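Local coordinates for protein phosphodiesterase (Candida albicans, PDB 6CPU) that is a largely helical, metal-binding phosphodiesterase of the HD-domain superfamily, with a zinc ion and a magnesium ion in its model, at residues Val4-Asp9 against Asp17-Phe22; Leu10-Val15 against Gly111-Glu116; Val44-Ile49 against Leu98-Ile103. All coordinates share one frame; numbering follows the deposited sequence.

How the interactions relate
From the N terminus, strand 2-6 and strand 16-21 pair in interaction 1, closing a short loop within the first 22 residues. That loop is itself half of interaction 2: residues 10-15 reach across to helix 110-124, so interactions 1 and 2 cross along the chain. Interaction 3, between strands 46-49 and 100-103, opens after interaction 1 has closed and is nested within the long span closed by interaction 2. Strands 2-6 and 46-49 are neighbours, with backbone hydrogen bonds from Leu-5 to Val-47 and Ile-49, which joins interactions 1 and 3 into one four-stranded parallel sheet. Leu-113 meets Leu-101, bringing the helix of interaction 2 onto that sheet.

Interaction 1 of 3, residues Val4-Asp9 against Asp17-Phe22; sequences VLSLVD and DKYYKF
Val-4 to Ser-6 and Lys-18 to Lys-21 run as parallel strands with axes inclined by 18°, joined by backbone hydrogen bonds from Val-4 N to Lys-18 O, Tyr-20 N to Val-4 O, Ser-6 N to Tyr-20 O and Phe-22 N to Ser-6 O. Val-4, Ser-6, Tyr-19 and Lys-21 occupy one face of the pair, Leu-5 and Tyr-20 the other. Tyr-19 has CG anti to the backbone N (chi1 -174°), and its ring reaches from Val-4 to Ser-6: Tyr-19 CD1 lies 3.7 Å from Val-4 CG1, and Ser-6 CB is 3.0 Å from the phenol OH. A small residue suits this place: Ser-6 fits beside the phenol, and its OG donates a 2.6 Å bond to Val-8 O, tying down the chain as it leaves the strand. The phenol OH is hydrogen-bonded to Leu-10 O. Lys-21 bends so that CD comes 3.4 Å from Val-8 O; its NZ stays 4.4 Å from Asp-9 OD1, too long for a salt bridge. On the other face Leu-5 lies alongside Tyr-20, CD2 3.8 Å from the ring CD2, and the same methyl meets the edge of Phe-22 at CE2, 3.9 Å away. Helix 25-34 packs against the face of Leu-5 and Tyr-20 through Leu-28, Leu-32 and His-31, whose ring meets those of Tyr-20 and Phe-22, while strand 46-49 continues the sheet beyond strand 2-6.

Interaction 2 of 3, residues Leu10-Val15 against Gly111-Glu116; sequences LEIPQV and GKLYQE
Ile-12 opens the contact by directing its side chain at helix 110-124, where its CD1 comes 4.3 Å from CD2 of Leu-113. A branched aliphatic residue suits this buried spot, since the same methyl also packs on Val-47 of the sheet. The carbonyl of Ile-12 accepts the backbone N of Val-15 at 3.2 Å, closing a beta turn with Pro-13 and Gln-14 at its two corners, and takes a further bond from Thr-16 OG1. Proline fits the first corner because its ring already holds phi near the value required, here -62°. This turn belongs to the helix-free connection between two parallel strands, 2-6 and 16-21, of an open parallel sheet; the helix it meets follows the last strand of that sheet, 100-103, and the forked Leu-113 rests CD1 on Leu-101 there while CD2 faces the turn. Gln-14 places CG in the crowded position between the backbone N and the carbonyl carbon (chi1 54°), and the rest of the chain extends toward the helix. Its amide crosses Tyr-114 with the planes 31° apart, OE1 lying 3.6 Å from the ring CD1, while NE2 is 4.0 Å from CD2 of Leu-113. The backbone O of Gln-14 comes to the ring's edge, 3.5 Å from Tyr-114 CE1. No hydrogen bond spans the two segments; the amide meets carbon, and glutamine's length lets it span from turn to helix. Val-15 and Tyr-114 pass alongside one another, pointing opposite ways, with Val-15 CG1 3.8 Å from Tyr-114 CD1; the broad tyrosine ring thus serves both Gln-14 and Val-15. Ile-117, one turn beyond Leu-113, and Met-1 also pack on this buried valine, whose CG2 lies 4.3 Å from Leu-113 CD2.

Interaction 3 of 3, residues Val44-Ile49 against Leu98-Ile103; sequences VPIVII and LNILMI
Ile-46 and Ile-48 each use both backbone polar groups toward residues 98-103, the pattern of a parallel strand pair. Ile-46 N donates to Asn-99 O at 3.1 Å, the donor tilted 28° from the carbonyl plane, and Ile-46 O accepts Leu-101 N at 2.8 Å. Ile-48 N then bonds to Leu-101 O, and Ile-48 O to Ile-103 N. Val-47 and Ile-49 turn their backbone groups the other way, to Glu-3, Leu-5 and Leu-7. Ahead of the strands a water donates to Val-44 O at 2.7 Å and to Leu-98 O at 2.6 Å while accepting from Asn-99 ND2 at 2.9 Å. The polar asparagine thus earns its buried place, and its left-handed backbone conformation is one that asparagine tolerates well. Beta-branched residues suit the extended chain: Ile-48 CD1 packs 3.7 Å from Ile-100 CG2, and on the opposite face a chi1 of 71° sets Ile-103 CG1 between its N and carbonyl carbon, 3.9 Å from Ile-49 CG1. Ile-103 CD1 also meets Val-47 CG1. Helix 84-94 covers the Ile-48 and Ile-100 face through Ile-91, helix 110-124 covers Val-47 and Leu-101, and strand 2-6 flanks strand 46-49.

Interaction 1 of 3, residues Val4-Asp9 against Asp17-Phe22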
ATOM      1  N   VAL A   4      18.618  13.246  14.591  1.00 24.11           N
ATOM      2  CA  VAL A   4      18.729  12.726  15.942  1.00 23.66           C
ATOM      3  C   VAL A   4      17.473  13.091  16.719  1.00 24.41           C
ATOM      4  O   VAL A   4      17.052  14.252  16.730  1.00 24.64           O
ATOM      5  CB  VAL A   4      19.990  13.245  16.669  1.00 24.92           C
ATOM      6  CG1 VAL A   4      20.051  12.687  18.083  1.00 25.59           C
ATOM      7  CG2 VAL A   4      21.258  12.887  15.894  1.00 25.69           C
ATOM      8  N   LEU A   5      16.870  12.079  17.333  1.00 22.66           N
ATOM      9  CA  LEU A   5      15.655  12.217  18.118  1.00 23.01           C
ATOM     10  C   LEU A   5      16.035  11.805  19.518  1.00 25.19           C
ATOM     11  O   LEU A   5      16.460  10.673  19.725  1.00 26.37           O
ATOM     12  CB  LEU A   5      14.565  11.305  17.573  1.00 22.19           C
ATOM     13  CG  LEU A   5      14.309  11.393  16.065  1.00 21.78           C
ATOM     14  CD1 LEU A   5      13.160  10.481  15.695  1.00 21.84           C
ATOM     15  CD2 LEU A   5      13.999  12.808  15.611  1.00 21.31           C
ATOM     16  N   SER A   6      15.921  12.722  20.479  1.00 25.11           N
ATOM     17  CA  SER A   6      16.407  12.462  21.827  1.00 26.93           C
ATOM     18  C   SER A   6      15.366  12.628  22.925  1.00 26.69           C
ATOM     19  O   SER A   6      14.551  13.558  22.908  1.00 25.84           O
ATOM     20  CB  SER A   6      17.598  13.370  22.139  1.00 28.52           C
ATOM     21  OG  SER A   6      18.082  13.091  23.438  1.00 29.60           O
ATOM     22  N   LEU A   7      15.428  11.725  23.893  1.00 27.73           N
ATOM     23  CA  LEU A   7      14.612  11.795  25.089  1.00 29.66           C
ATOM     24  C   LEU A   7      15.433  12.307  26.272  1.00 32.60           C
ATOM     25  O   LEU A   7      14.911  12.419  27.374  1.00 32.36           O
ATOM     26  CB  LEU A   7      14.036  10.421  25.418  1.00 30.64           C
ATOM     27  CG  LEU A   7      12.894   9.951  24.509  1.00 30.90           C
ATOM     28  CD1 LEU A   7      12.544   8.495  24.775  1.00 32.24           C
ATOM     29  CD2 LEU A   7      11.671  10.839  24.700  1.00 31.36           C
ATOM     30  N   VAL A   8      16.699  12.636  26.020  1.00 33.93           N
ATOM     31  CA  VAL A   8      17.657  12.993  27.070  1.00 35.74           C
ATOM     32  C   VAL A   8      18.556  14.150  26.623  1.00 37.26           C
ATOM     33  O   VAL A   8      18.456  14.620  25.490  1.00 33.14           O
ATOM     34  CB  VAL A   8      18.529  11.778  27.457  1.00 35.96           C
ATOM     35  CG1 VAL A   8      17.679  10.670  28.059  1.00 37.69           C
ATOM     36  CG2 VAL A   8      19.306  11.262  26.255  1.00 36.64           C
ATOM     37  N   ASP A   9      19.452  14.589  27.512  1.00 41.12           N
ATOM     38  CA  ASP A   9      20.298  15.769  27.268  1.00 44.33           C
ATOM     39  C   ASP A   9      21.472  15.550  26.308  1.00 45.00           C
ATOM     40  O   ASP A   9      21.938  16.504  25.679  1.00 46.78           O
ATOM     41  CB  ASP A   9      20.857  16.296  28.593  1.00 47.99           C
ATOM     42  CG  ASP A   9      19.772  16.607  29.594  1.00 51.11           C
ATOM     43  OD1 ASP A   9      18.890  17.436  29.278  1.00 53.24           O
ATOM     44  OD2 ASP A   9      19.797  16.014  30.693  1.00 57.66           O
ATOM     45  N   ASP A  17      22.902  16.165  11.888  1.00 35.45           N
ATOM     46  CA  ASP A  17      22.454  17.233  10.989  1.00 36.35           C
ATOM     47  C   ASP A  17      21.368  18.062  11.683  1.00 35.30           C
ATOM     48  O   ASP A  17      21.410  19.288  11.670  1.00 35.64           O
ATOM     49  CB  ASP A  17      21.886  16.654   9.679  1.00 39.43           C
ATOM     50  CG  ASP A  17      21.361  17.733   8.718  1.00 42.62           C
ATOM     51  OD1 ASP A  17      21.919  18.851   8.691  1.00 46.09           O
ATOM     52  OD2 ASP A  17      20.391  17.461   7.977  1.00 45.07           O
ATOM     53  N   LYS A  18      20.392  17.378  12.272  1.00 32.02           N
ATOM     54  CA  LYS A  18      19.297  18.035  12.972  1.00 32.00           C
ATOM     55  C   LYS A  18      18.931  17.212  14.200  1.00 30.76           C
ATOM     56  O   LYS A  18      18.919  15.971  14.148  1.00 27.55           O
ATOM     57  CB  LYS A  18      18.110  18.180  12.036  1.00 34.38           C
ATOM     58  CG  LYS A  18      17.023  19.119  12.509  1.00 35.91           C
ATOM     59  CD  LYS A  18      16.023  19.343  11.389  1.00 37.52           C
ATOM     60  CE  LYS A  18      14.969  20.359  11.769  1.00 38.69           C
ATOM     61  NZ  LYS A  18      14.041  20.609  10.634  1.00 40.13           N
ATOM     62  N   TYR A  19      18.651  17.910  15.301  1.00 28.12           N
ATOM     63  CA  TYR A  19      18.436  17.300  16.603  1.00 27.66           C
ATOM     64  C   TYR A  19      17.049  17.719  17.082  1.00 28.02           C
ATOM     65  O   TYR A  19      16.728  18.911  17.061  1.00 28.21           O
ATOM     66  CB  TYR A  19      19.528  17.793  17.562  1.00 27.71           C
ATOM     67  CG  TYR A  19      19.558  17.161  18.945  1.00 27.39           C
ATOM     68  CD1 TYR A  19      20.501  16.196  19.276  1.00 26.96           C
ATOM     69  CD2 TYR A  19      18.662  17.557  19.935  1.00 27.37           C
ATOM     70  CE1 TYR A  19      20.539  15.635  20.539  1.00 27.42           C
ATOM     71  CE2 TYR A  19      18.694  16.998  21.198  1.00 27.19           C
ATOM     72  CZ  TYR A  19      19.632  16.043  21.495  1.00 27.15           C
ATOM     73  OH  TYR A  19      19.649  15.498  22.750  1.00 29.49           O
ATOM     74  N   TYR A  20      16.232  16.747  17.484  1.00 28.09           N
ATOM     75  CA  TYR A  20      14.896  16.990  18.053  1.00 27.68           C
ATOM     76  C   TYR A  20      14.906  16.456  19.459  1.00 26.77           C
ATOM     77  O   TYR A  20      15.256  15.301  19.678  1.00 26.93           O
ATOM     78  CB  TYR A  20      13.786  16.263  17.274  1.00 27.40           C
ATOM     79  CG  TYR A  20      13.516  16.755  15.876  1.00 28.13           C
ATOM     80  CD1 TYR A  20      12.335  17.440  15.570  1.00 28.73           C
ATOM     81  CD2 TYR A  20      14.413  16.512  14.843  1.00 29.59           C
ATOM     82  CE1 TYR A  20      12.070  17.874  14.284  1.00 29.24           C
ATOM     83  CE2 TYR A  20      14.146  16.933  13.552  1.00 30.36           C
ATOM     84  CZ  TYR A  20      12.978  17.620  13.281  1.00 30.40           C
ATOM     85  OH  TYR A  20      12.734  18.051  11.997  1.00 34.97           O
ATOM     86  N   LYS A  21      14.553  17.297  20.421  1.00 27.54           N
ATOM     87  CA  LYS A  21      14.455  16.872  21.799  1.00 28.77           C
ATOM     88  C   LYS A  21      12.981  16.718  22.099  1.00 28.41           C
ATOM     89  O   LYS A  21      12.219  17.657  21.944  1.00 30.37           O
ATOM     90  CB  LYS A  21      15.116  17.900  22.740  1.00 30.99           C
ATOM     91  CG  LYS A  21      14.904  17.637  24.222  1.00 33.25           C
ATOM     92  CD  LYS A  21      15.673  16.420  24.702  1.00 34.98           C
ATOM     93  CE  LYS A  21      15.113  15.910  26.012  1.00 37.19           C
ATOM     94  NZ  LYS A  21      15.140  16.979  27.045  1.00 39.87           N
ATOM     95  N   PHE A  22      12.582  15.528  22.517  1.00 26.82           N
ATOM     96  CA  PHE A  22      11.192  15.261  22.825  1.00 27.84           C
ATOM     97  C   PHE A  22      11.014  15.160  24.329  1.00 28.60           C
ATOM     98  O   PHE A  22      11.847  14.571  25.019  1.00 31.48           O
ATOM     99  CB  PHE A  22      10.716  13.985  22.117  1.00 26.40           C
ATOM    100  CG  PHE A  22      10.646  14.143  20.636  1.00 24.49           C
ATOM    101  CD1 PHE A  22       9.570  14.796  20.056  1.00 24.13           C
ATOM    102  CD2 PHE A  22      11.694  13.719  19.830  1.00 24.38           C
ATOM    103  CE1 PHE A  22       9.518  14.991  18.683  1.00 24.60           C
ATOM    104  CE2 PHE A  22      11.647  13.915  18.461  1.00 24.03           C
ATOM    105  CZ  PHE A  22      10.557  14.543  17.889  1.00 23.56           C
TER

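Interaction 2 of 3, residues Leu10-Val15 against Gly111-Glu116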
ATOM      1  N   LEU A  10      21.958  14.316  26.211  1.00 44.36           N
ATOM      2  CA  LEU A  10      23.163  14.014  25.436  1.00 44.42           C
ATOM      3  C   LEU A  10      23.096  14.522  23.989  1.00 44.90           C
ATOM      4  O   LEU A  10      22.069  14.403  23.323  1.00 43.80           O
ATOM      5  CB  LEU A  10      23.424  12.505  25.455  1.00 45.41           C
ATOM      6  CG  LEU A  10      24.565  11.958  24.583  1.00 47.88           C
ATOM      7  CD1 LEU A  10      25.918  12.540  24.984  1.00 48.33           C
ATOM      8  CD2 LEU A  10      24.583  10.437  24.665  1.00 46.78           C
ATOM      9  N   GLU A  11      24.197  15.109  23.529  1.00 45.76           N
ATOM     10  CA  GLU A  11      24.355  15.509  22.141  1.00 45.93           C
ATOM     11  C   GLU A  11      25.499  14.718  21.515  1.00 47.95           C
ATOM     12  O   GLU A  11      26.475  14.387  22.190  1.00 47.97           O
ATOM     13  CB  GLU A  11      24.619  17.010  22.048  1.00 47.62           C
ATOM     14  CG  GLU A  11      23.388  17.846  22.351  1.00 48.36           C
ATOM     15  CD  GLU A  11      23.647  19.339  22.275  1.00 50.61           C
ATOM     16  OE1 GLU A  11      24.369  19.788  21.356  1.00 50.94           O
ATOM     17  OE2 GLU A  11      23.112  20.070  23.137  1.00 51.36           O
ATOM     18  N   ILE A  12      25.357  14.410  20.226  1.00 47.54           N
ATOM     19  CA  ILE A  12      26.344  13.639  19.467  1.00 46.67           C
ATOM     20  C   ILE A  12      26.648  14.399  18.180  1.00 45.70           C
ATOM     21  O   ILE A  12      26.349  13.921  17.086  1.00 45.44           O
ATOM     22  CB  ILE A  12      25.853  12.199  19.158  1.00 47.02           C
ATOM     23  CG1 ILE A  12      24.449  12.194  18.529  1.00 48.08           C
ATOM     24  CG2 ILE A  12      25.827  11.356  20.423  1.00 47.05           C
ATOM     25  CD1 ILE A  12      23.979  10.821  18.097  1.00 48.70           C
ATOM     26  N   PRO A  13      27.256  15.597  18.304  1.00 45.48           N
ATOM     27  CA  PRO A  13      27.341  16.530  17.172  1.00 44.76           C
ATOM     28  C   PRO A  13      28.118  16.013  15.963  1.00 44.24           C
ATOM     29  O   PRO A  13      27.864  16.463  14.845  1.00 43.77           O
ATOM     30  CB  PRO A  13      28.043  17.761  17.769  1.00 45.32           C
ATOM     31  CG  PRO A  13      28.757  17.250  18.977  1.00 45.58           C
ATOM     32  CD  PRO A  13      27.914  16.134  19.510  1.00 45.46           C
ATOM     33  N   GLN A  14      29.057  15.097  16.191  1.00 45.94           N
ATOM     34  CA  GLN A  14      29.864  14.519  15.110  1.00 48.62           C
ATOM     35  C   GLN A  14      29.023  13.868  14.006  1.00 46.74           C
ATOM     36  O   GLN A  14      29.449  13.836  12.853  1.00 46.27           O
ATOM     37  CB  GLN A  14      30.869  13.492  15.658  1.00 52.76           C
ATOM     38  CG  GLN A  14      30.251  12.389  16.520  1.00 58.60           C
ATOM     39  CD  GLN A  14      31.007  11.067  16.459  1.00 64.01           C
ATOM     40  OE1 GLN A  14      32.039  10.948  15.793  1.00 69.40           O
ATOM     41  NE2 GLN A  14      30.487  10.061  17.158  1.00 66.68           N
ATOM     42  N   VAL A  15      27.840  13.360  14.364  1.00 45.12           N
ATOM     43  CA  VAL A  15      26.951  12.686  13.407  1.00 43.96           C
ATOM     44  C   VAL A  15      25.625  13.416  13.146  1.00 43.67           C
ATOM     45  O   VAL A  15      24.825  12.955  12.337  1.00 44.44           O
ATOM     46  CB  VAL A  15      26.642  11.234  13.851  1.00 43.15           C
ATOM     47  CG1 VAL A  15      27.923  10.415  13.914  1.00 44.18           C
ATOM     48  CG2 VAL A  15      25.922  11.193  15.195  1.00 43.29           C
ATOM     49  N   GLY A 111      33.687   5.736  17.216  1.00 67.99           N
ATOM     50  CA  GLY A 111      34.193   5.256  15.935  1.00 64.33           C
ATOM     51  C   GLY A 111      33.216   4.332  15.235  1.00 62.69           C
ATOM     52  O   GLY A 111      33.029   4.432  14.021  1.00 60.90           O
ATOM     53  N   LYS A 112      32.596   3.435  16.002  1.00 58.99           N
ATOM     54  CA  LYS A 112      31.586   2.523  15.467  1.00 58.76           C
ATOM     55  C   LYS A 112      30.340   3.304  15.033  1.00 57.38           C
ATOM     56  O   LYS A 112      29.826   3.092  13.938  1.00 54.28           O
ATOM     57  CB  LYS A 112      31.204   1.459  16.500  1.00 58.05           C
ATOM     58  CG  LYS A 112      30.456   0.266  15.916  1.00 59.72           C
ATOM     59  CD  LYS A 112      29.549  -0.410  16.935  1.00 61.06           C
ATOM     60  CE  LYS A 112      30.339  -1.169  17.990  1.00 61.96           C
ATOM     61  NZ  LYS A 112      29.490  -1.561  19.147  1.00 63.14           N
ATOM     62  N   LEU A 113      29.873   4.206  15.897  1.00 55.53           N
ATOM     63  CA  LEU A 113      28.674   5.008  15.624  1.00 52.91           C
ATOM     64  C   LEU A 113      28.829   5.849  14.361  1.00 49.73           C
ATOM     65  O   LEU A 113      27.961   5.830  13.494  1.00 48.11           O
ATOM     66  CB  LEU A 113      28.353   5.926  16.812  1.00 53.05           C
ATOM     67  CG  LEU A 113      27.142   6.859  16.663  1.00 53.66           C
ATOM     68  CD1 LEU A 113      25.845   6.062  16.689  1.00 52.70           C
ATOM     69  CD2 LEU A 113      27.137   7.927  17.746  1.00 52.60           C
ATOM     70  N   TYR A 114      29.929   6.586  14.263  1.00 47.28           N
ATOM     71  CA  TYR A 114      30.171   7.444  13.106  1.00 46.02           C
ATOM     72  C   TYR A 114      30.259   6.625  11.806  1.00 45.70           C
ATOM     73  O   TYR A 114      29.681   7.006  10.788  1.00 41.40           O
ATOM     74  CB  TYR A 114      31.452   8.264  13.310  1.00 45.88           C
ATOM     75  CG  TYR A 114      31.717   9.258  12.201  1.00 45.56           C
ATOM     76  CD1 TYR A 114      31.324  10.584  12.325  1.00 47.20           C
ATOM     77  CD2 TYR A 114      32.340   8.867  11.019  1.00 46.01           C
ATOM     78  CE1 TYR A 114      31.554  11.494  11.310  1.00 47.68           C
ATOM     79  CE2 TYR A 114      32.573   9.768  10.000  1.00 46.29           C
ATOM     80  CZ  TYR A 114      32.177  11.080  10.152  1.00 47.17           C
ATOM     81  OH  TYR A 114      32.401  11.985   9.144  1.00 51.10           O
ATOM     82  N   GLN A 115      30.990   5.511  11.857  1.00 45.80           N
ATOM     83  CA  GLN A 115      31.176   4.624  10.701  1.00 45.02           C
ATOM     84  C   GLN A 115      29.847   4.020  10.246  1.00 40.88           C
ATOM     85  O   GLN A 115      29.530   4.002   9.052  1.00 34.53           O
ATOM     86  CB  GLN A 115      32.167   3.509  11.059  1.00 48.91           C
ATOM     87  CG  GLN A 115      32.606   2.639   9.889  1.00 52.44           C
ATOM     88  CD  GLN A 115      31.637   1.508   9.573  1.00 55.72           C
ATOM     89  OE1 GLN A 115      31.005   0.938  10.468  1.00 59.01           O
ATOM     90  NE2 GLN A 115      31.525   1.170   8.292  1.00 57.86           N
ATOM     91  N   GLU A 116      29.080   3.527  11.212  1.00 36.60           N
ATOM     92  CA  GLU A 116      27.764   2.967  10.964  1.00 36.17           C
ATOM     93  C   GLU A 116      26.826   3.995  10.313  1.00 32.96           C
ATOM     94  O   GLU A 116      26.186   3.710   9.295  1.00 31.47           O
ATOM     95  CB  GLU A 116      27.175   2.470  12.289  1.00 40.79           C
ATOM     96  CG  GLU A 116      26.276   1.260  12.170  1.00 45.70           C
ATOM     97  CD  GLU A 116      25.950   0.615  13.511  1.00 50.24           C
ATOM     98  OE1 GLU A 116      26.808   0.641  14.419  1.00 50.02           O
ATOM     99  OE2 GLU A 116      24.833   0.068  13.644  1.00 53.12           O
TER

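Interaction 3 of 3, residues Val44-Ile49 against Leu98-Ile103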
ATOM      1  N   VAL A  44      17.842   9.598   5.240  1.00 24.48           N
ATOM      2  CA  VAL A  44      18.919   9.864   6.192  1.00 25.99           C
ATOM      3  C   VAL A  44      18.775   8.888   7.355  1.00 24.92           C
ATOM      4  O   VAL A  44      17.647   8.501   7.705  1.00 25.35           O
ATOM      5  CB  VAL A  44      18.903  11.320   6.731  1.00 28.00           C
ATOM      6  CG1 VAL A  44      19.265  12.306   5.619  1.00 29.88           C
ATOM      7  CG2 VAL A  44      17.569  11.683   7.350  1.00 29.06           C
ATOM      8  N   PRO A  45      19.894   8.477   7.960  1.00 23.96           N
ATOM      9  CA  PRO A  45      19.755   7.633   9.138  1.00 23.72           C
ATOM     10  C   PRO A  45      19.150   8.421  10.285  1.00 22.38           C
ATOM     11  O   PRO A  45      19.403   9.631  10.402  1.00 22.27           O
ATOM     12  CB  PRO A  45      21.184   7.229   9.476  1.00 24.81           C
ATOM     13  CG  PRO A  45      22.002   7.573   8.292  1.00 25.70           C
ATOM     14  CD  PRO A  45      21.296   8.659   7.558  1.00 25.13           C
ATOM     15  N   ILE A  46      18.344   7.742  11.093  1.00 21.69           N
ATOM     16  CA  ILE A  46      17.738   8.337  12.267  1.00 21.92           C
ATOM     17  C   ILE A  46      18.352   7.682  13.498  1.00 22.95           C
ATOM     18  O   ILE A  46      18.396   6.447  13.604  1.00 22.33           O
ATOM     19  CB  ILE A  46      16.213   8.173  12.271  1.00 21.37           C
ATOM     20  CG1 ILE A  46      15.597   8.984  11.126  1.00 21.74           C
ATOM     21  CG2 ILE A  46      15.619   8.587  13.629  1.00 22.12           C
ATOM     22  CD1 ILE A  46      14.131   8.706  10.907  1.00 21.82           C
ATOM     23  N   VAL A  47      18.831   8.510  14.424  1.00 22.89           N
ATOM     24  CA  VAL A  47      19.380   8.025  15.700  1.00 24.18           C
ATOM     25  C   VAL A  47      18.416   8.406  16.812  1.00 23.01           C
ATOM     26  O   VAL A  47      18.043   9.578  16.930  1.00 22.40           O
ATOM     27  CB  VAL A  47      20.772   8.626  16.010  1.00 26.04           C
ATOM     28  CG1 VAL A  47      21.266   8.157  17.374  1.00 27.48           C
ATOM     29  CG2 VAL A  47      21.772   8.270  14.921  1.00 26.72           C
ATOM     30  N   ILE A  48      17.978   7.426  17.597  1.00 23.46           N
ATOM     31  CA  ILE A  48      17.133   7.694  18.765  1.00 23.70           C
ATOM     32  C   ILE A  48      17.946   7.467  20.042  1.00 26.49           C
ATOM     33  O   ILE A  48      18.504   6.399  20.238  1.00 25.59           O
ATOM     34  CB  ILE A  48      15.850   6.848  18.775  1.00 23.47           C
ATOM     35  CG1 ILE A  48      15.051   7.082  17.487  1.00 23.93           C
ATOM     36  CG2 ILE A  48      14.979   7.199  19.976  1.00 23.29           C
ATOM     37  CD1 ILE A  48      13.788   6.254  17.386  1.00 24.49           C
ATOM     38  N   ILE A  49      17.989   8.490  20.896  1.00 27.60           N
ATOM     39  CA  ILE A  49      18.736   8.434  22.160  1.00 28.44           C
ATOM     40  C   ILE A  49      17.747   8.266  23.301  1.00 29.84           C
ATOM     41  O   ILE A  49      16.932   9.152  23.567  1.00 30.21           O
ATOM     42  CB  ILE A  49      19.599   9.697  22.377  1.00 29.54           C
ATOM     43  CG1 ILE A  49      20.393  10.020  21.108  1.00 29.90           C
ATOM     44  CG2 ILE A  49      20.565   9.490  23.548  1.00 30.44           C
ATOM     45  CD1 ILE A  49      21.207  11.298  21.190  1.00 30.60           C
ATOM     46  N   LEU A  98      12.068   3.064   8.858  1.00 22.20           N
ATOM     47  CA  LEU A  98      12.731   4.363   9.002  1.00 22.89           C
ATOM     48  C   LEU A  98      14.253   4.396   9.244  1.00 23.98           C
ATOM     49  O   LEU A  98      14.782   5.458   9.588  1.00 25.04           O
ATOM     50  CB  LEU A  98      12.032   5.163  10.117  1.00 22.60           C
ATOM     51  CG  LEU A  98      10.583   5.552   9.839  1.00 22.44           C
ATOM     52  CD1 LEU A  98      10.018   6.328  11.021  1.00 21.89           C
ATOM     53  CD2 LEU A  98      10.477   6.379   8.566  1.00 24.09           C
ATOM     54  N   ASN A  99      14.948   3.280   9.088  1.00 21.83           N
ATOM     55  CA  ASN A  99      16.436   3.251   9.174  1.00 20.92           C
ATOM     56  C   ASN A  99      16.958   3.822  10.487  1.00 21.02           C
ATOM     57  O   ASN A  99      17.749   4.765  10.490  1.00 19.58           O
ATOM     58  CB  ASN A  99      17.059   4.003   8.009  1.00 21.80           C
ATOM     59  CG  ASN A  99      16.431   3.633   6.698  1.00 22.17           C
ATOM     60  OD1 ASN A  99      16.533   2.479   6.262  1.00 22.29           O
ATOM     61  ND2 ASN A  99      15.746   4.595   6.071  1.00 20.96           N
ATOM     62  N   ILE A 100      16.473   3.258  11.593  1.00 20.29           N
ATOM     63  CA  ILE A 100      16.751   3.798  12.927  1.00 21.41           C
ATOM     64  C   ILE A 100      17.877   3.028  13.621  1.00 23.18           C
ATOM     65  O   ILE A 100      17.889   1.793  13.600  1.00 22.10           O
ATOM     66  CB  ILE A 100      15.488   3.762  13.807  1.00 21.62           C
ATOM     67  CG1 ILE A 100      14.453   4.777  13.306  1.00 21.60           C
ATOM     68  CG2 ILE A 100      15.834   4.023  15.266  1.00 22.89           C
ATOM     69  CD1 ILE A 100      13.046   4.562  13.819  1.00 22.05           C
ATOM     70  N   LEU A 101      18.809   3.769  14.219  1.00 21.88           N
ATOM     71  CA  LEU A 101      19.763   3.245  15.210  1.00 24.47           C
ATOM     72  C   LEU A 101      19.376   3.763  16.594  1.00 24.80           C
ATOM     73  O   LEU A 101      19.229   4.974  16.777  1.00 25.79           O
ATOM     74  CB  LEU A 101      21.168   3.730  14.898  1.00 26.12           C
ATOM     75  CG  LEU A 101      22.264   3.206  15.825  1.00 29.50           C
ATOM     76  CD1 LEU A 101      22.290   1.682  15.808  1.00 31.33           C
ATOM     77  CD2 LEU A 101      23.600   3.767  15.403  1.00 30.85           C
ATOM     78  N   MET A 102      19.205   2.859  17.550  1.00 24.73           N
ATOM     79  CA  MET A 102      18.856   3.224  18.922  1.00 26.31           C
ATOM     80  C   MET A 102      20.093   3.138  19.806  1.00 28.37           C
ATOM     81  O   MET A 102      20.810   2.135  19.773  1.00 26.90           O
ATOM     82  CB  MET A 102      17.782   2.288  19.471  1.00 27.38           C
ATOM     83  CG  MET A 102      16.425   2.451  18.813  1.00 28.18           C
ATOM     84  SD  MET A 102      15.159   1.355  19.480  1.00 31.18           S
ATOM     85  CE  MET A 102      15.554  -0.186  18.679  1.00 33.07           C
ATOM     86  N   ILE A 103      20.338   4.182  20.594  1.00 30.38           N
ATOM     87  CA  ILE A 103      21.405   4.158  21.596  1.00 33.03           C
ATOM     88  C   ILE A 103      20.864   4.554  22.965  1.00 37.01           C
ATOM     89  O   ILE A 103      19.827   5.205  23.068  1.00 35.34           O
ATOM     90  CB  ILE A 103      22.591   5.083  21.219  1.00 34.33           C
ATOM     91  CG1 ILE A 103      22.216   6.559  21.332  1.00 36.59           C
ATOM     92  CG2 ILE A 103      23.091   4.781  19.813  1.00 34.23           C
ATOM     93  CD1 ILE A 103      23.293   7.495  20.820  1.00 37.97           C
TER
HETATM   94  O   HOH W   1      15.387   7.042   7.635  1.00 25.13           O